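Local coordinates for protein 4-alpha-glucanotransferase (Streptococcus agalactiae, PDB 6M6T) that belongs to the 4-alpha-glucanotransferase (amylomaltase) family, enzymes built on a TIM barrel, and binds glycan in a pocket, at residues P97-Y102 with N469-R475. Residues are numbered along the deposited sequence; the frame is centred on the assembly and turned at random.
Sequences PEVVDY and NWQWRMR
Two irregular loops run antiparallel, joined by a single beta bridge between Val99 and Trp472 (CA-CA 5.2 Å), a non-hydrogen-bonded pair with Glu98 facing Arg473 and Val100 facing Gln471. Start at Pro97, with helix-like backbone angles; its O lies 3.2 Å from Arg473 NH1. Glu98 (phi/psi -89/24) turns the chain into the bridge, and its O accepts a weak hydrogen bond from Arg473 N at 3.3 Å. The p, t side chain of Glu98 puts Glu98 OE1 in a salt bridge with Arg475 NH1 at 3.1 Å; OE2 pairs with Lys454, while Arg475 has a second partner in Asp478. Val99 is extended (-138/128), its CA making a CA-H...O contact to Gln471 O at 3.1 Å. Gln471 O also accepts the hydrogen bond from Val100 N at 3.0 Å. Val100 CG2 packs 3.4 Å from Arg473 CD. A water bridges Val100 O and Tyr102 N, with a weak bond to Gln471 NE2. Tyr102 (m) donates a hydrogen bond from OH to Trp470 O at 2.7 Å; Trp470 has a left-handed backbone (68/29). The Trp470 side chain touches Asn461 of the glycan pocket and lies about 5 Å from bound 1,5-anhydro-D-glucitol. The contact ties the loop before helix 105-122 to the one between helices 448-451 and 481-493: Trp472 and Met474 pack on helix 448-451, and Arg473 NE is hydrogen-bonded to Leu16 O, in the loop following barrel strand 6-10.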
loop_
_atom_site.group_PDB
_atom_site.type_symbol
_atom_site.label_atom_id
_atom_site.label_comp_id
_atom_site.label_asym_id
_atom_site.label_seq_id
_atom_site.Cartn_x
_atom_site.Cartn_y
_atom_site.Cartn_z
ATOM N N PRO A 97 9.868 3.607 20.069
ATOM C CA PRO A 97 9.719 2.388 19.252
ATOM C C PRO A 97 8.437 2.330 18.434
ATOM O O PRO A 97 8.506 1.949 17.259
ATOM C CB PRO A 97 9.776 1.255 20.290
ATOM C CG PRO A 97 9.639 1.931 21.620
ATOM C CD PRO A 97 10.263 3.277 21.442
ATOM N N GLU A 98 7.271 2.686 18.995
ATOM C CA GLU A 98 6.006 2.540 18.267
ATOM C C GLU A 98 5.647 3.766 17.428
ATOM O O GLU A 98 4.462 3.984 17.143
ATOM C CB GLU A 98 4.845 2.186 19.219
ATOM C CG GLU A 98 4.800 2.892 20.579
ATOM C CD GLU A 98 3.449 2.720 21.297
ATOM O OE1 GLU A 98 3.252 3.370 22.353
ATOM O OE2 GLU A 98 2.586 1.943 20.804
ATOM N N VAL A 99 6.642 4.567 17.035
ATOM C CA VAL A 99 6.472 5.658 16.077
ATOM C C VAL A 99 7.668 5.638 15.137
ATOM O O VAL A 99 8.814 5.629 15.594
ATOM C CB VAL A 99 6.370 7.042 16.752
ATOM C CG1 VAL A 99 6.223 8.128 15.690
ATOM C CG2 VAL A 99 5.220 7.096 17.737
ATOM N N VAL A 100 7.418 5.626 13.831
ATOM C CA VAL A 100 8.521 5.843 12.902
ATOM C C VAL A 100 8.798 7.335 12.832
ATOM O O VAL A 100 7.896 8.162 13.014
ATOM C CB VAL A 100 8.234 5.276 11.499
ATOM C CG1 VAL A 100 9.531 5.160 10.722
ATOM C CG2 VAL A 100 7.512 3.953 11.572
ATOM N N ASP A 101 10.059 7.684 12.585
ATOM C CA ASP A 101 10.455 9.046 12.242
ATOM C C ASP A 101 11.063 8.985 10.837
ATOM O O ASP A 101 12.249 8.683 10.664
ATOM C CB ASP A 101 11.417 9.639 13.265
ATOM C CG ASP A 101 11.950 11.014 12.842
ATOM O OD1 ASP A 101 11.229 11.757 12.117
ATOM O OD2 ASP A 101 13.098 11.345 13.223
ATOM N N TYR A 102 10.221 9.250 9.824
ATOM C CA TYR A 102 10.695 9.250 8.444
ATOM C C TYR A 102 11.598 10.441 8.175
ATOM O O TYR A 102 12.467 10.372 7.297
ATOM C CB TYR A 102 9.522 9.280 7.466
ATOM C CG TYR A 102 8.617 8.061 7.455
ATOM C CD1 TYR A 102 7.549 7.962 8.339
ATOM C CD2 TYR A 102 8.805 7.028 6.528
ATOM C CE1 TYR A 102 6.713 6.860 8.329
ATOM C CE2 TYR A 102 7.977 5.923 6.508
ATOM C CZ TYR A 102 6.929 5.837 7.417
ATOM O OH TYR A 102 6.082 4.742 7.418
ATOM N N ASN A 469 1.190 10.476 10.026
ATOM C CA ASN A 469 0.512 9.388 9.340
ATOM C C ASN A 469 1.547 8.348 8.935
ATOM O O ASN A 469 2.681 8.694 8.603
ATOM C CB ASN A 469 -0.257 9.890 8.078
ATOM C CG ASN A 469 -1.592 10.567 8.413
ATOM O OD1 ASN A 469 -2.452 9.987 9.065
ATOM N ND2 ASN A 469 -1.759 11.795 7.962
ATOM N N TRP A 470 1.136 7.074 8.939
ATOM C CA TRP A 470 1.985 5.939 8.570
ATOM C C TRP A 470 3.100 5.711 9.588
ATOM O O TRP A 470 4.170 5.191 9.257
ATOM C CB TRP A 470 2.567 6.094 7.159
ATOM C CG TRP A 470 1.622 6.779 6.193
ATOM C CD1 TRP A 470 1.668 8.087 5.793
ATOM C CD2 TRP A 470 0.494 6.200 5.514
ATOM N NE1 TRP A 470 0.646 8.357 4.919
ATOM C CE2 TRP A 470 -0.089 7.218 4.727
ATOM C CE3 TRP A 470 -0.080 4.927 5.497
ATOM C CZ2 TRP A 470 -1.221 6.999 3.928
ATOM C CZ3 TRP A 470 -1.205 4.709 4.700
ATOM C CH2 TRP A 470 -1.762 5.740 3.931
ATOM N N GLN A 471 2.846 6.074 10.839
ATOM C CA GLN A 471 3.874 6.051 11.855
ATOM C C GLN A 471 3.703 4.950 12.882
ATOM O O GLN A 471 4.579 4.794 13.741
ATOM C CB GLN A 471 3.918 7.392 12.587
ATOM C CG GLN A 471 4.778 8.400 11.918
ATOM C CD GLN A 471 4.399 9.774 12.345
ATOM O OE1 GLN A 471 3.667 9.937 13.329
ATOM N NE2 GLN A 471 4.864 10.781 11.605
ATOM N N TRP A 472 2.612 4.197 12.847
ATOM C CA TRP A 472 2.410 3.201 13.893
ATOM C C TRP A 472 3.382 2.037 13.736
ATOM O O TRP A 472 3.537 1.472 12.649
ATOM C CB TRP A 472 0.983 2.679 13.881
ATOM C CG TRP A 472 0.715 1.794 15.040
ATOM C CD1 TRP A 472 0.592 2.168 16.348
ATOM C CD2 TRP A 472 0.547 0.377 15.009
ATOM N NE1 TRP A 472 0.341 1.069 17.132
ATOM C CE2 TRP A 472 0.313 -0.045 16.335
ATOM C CE3 TRP A 472 0.573 -0.582 13.989
ATOM C CZ2 TRP A 472 0.109 -1.377 16.666
ATOM C CZ3 TRP A 472 0.378 -1.901 14.323
ATOM C CH2 TRP A 472 0.142 -2.287 15.650
ATOM N N ARG A 473 4.041 1.685 14.827
ATOM C CA ARG A 473 4.747 0.421 14.935
ATOM C C ARG A 473 4.224 -0.310 16.165
ATOM O O ARG A 473 3.629 0.288 17.065
ATOM C CB ARG A 473 6.270 0.637 14.996
ATOM C CG ARG A 473 6.855 1.166 13.687
ATOM C CD ARG A 473 8.337 1.441 13.783
ATOM N NE ARG A 473 9.114 0.208 13.849
ATOM C CZ ARG A 473 10.250 0.065 14.534
ATOM N NH1 ARG A 473 10.766 1.088 15.211
ATOM N NH2 ARG A 473 10.874 -1.103 14.539
ATOM N N MET A 474 4.431 -1.615 16.194
ATOM C CA MET A 474 3.889 -2.464 17.249
ATOM C C MET A 474 5.007 -3.025 18.123
ATOM O O MET A 474 5.962 -3.630 17.617
ATOM C CB MET A 474 3.077 -3.600 16.646
ATOM C CG MET A 474 2.859 -4.767 17.572
ATOM S SD MET A 474 2.785 -6.250 16.549
ATOM C CE MET A 474 4.487 -6.270 16.004
ATOM N N ARG A 475 4.875 -2.842 19.434
ATOM C CA ARG A 475 5.820 -3.432 20.370
ATOM C C ARG A 475 5.632 -4.944 20.426
ATOM O O ARG A 475 4.499 -5.434 20.514
ATOM C CB ARG A 475 5.624 -2.820 21.750
ATOM C CG ARG A 475 5.287 -1.346 21.703
ATOM C CD ARG A 475 5.580 -0.658 23.025
ATOM N NE ARG A 475 4.658 -1.051 24.092
ATOM C CZ ARG A 475 3.489 -0.457 24.316
ATOM N NH1 ARG A 475 3.095 0.546 23.536
ATOM N NH2 ARG A 475 2.710 -0.870 25.311
HETATM O O HOH W 1 8.026 10.402 10.903
#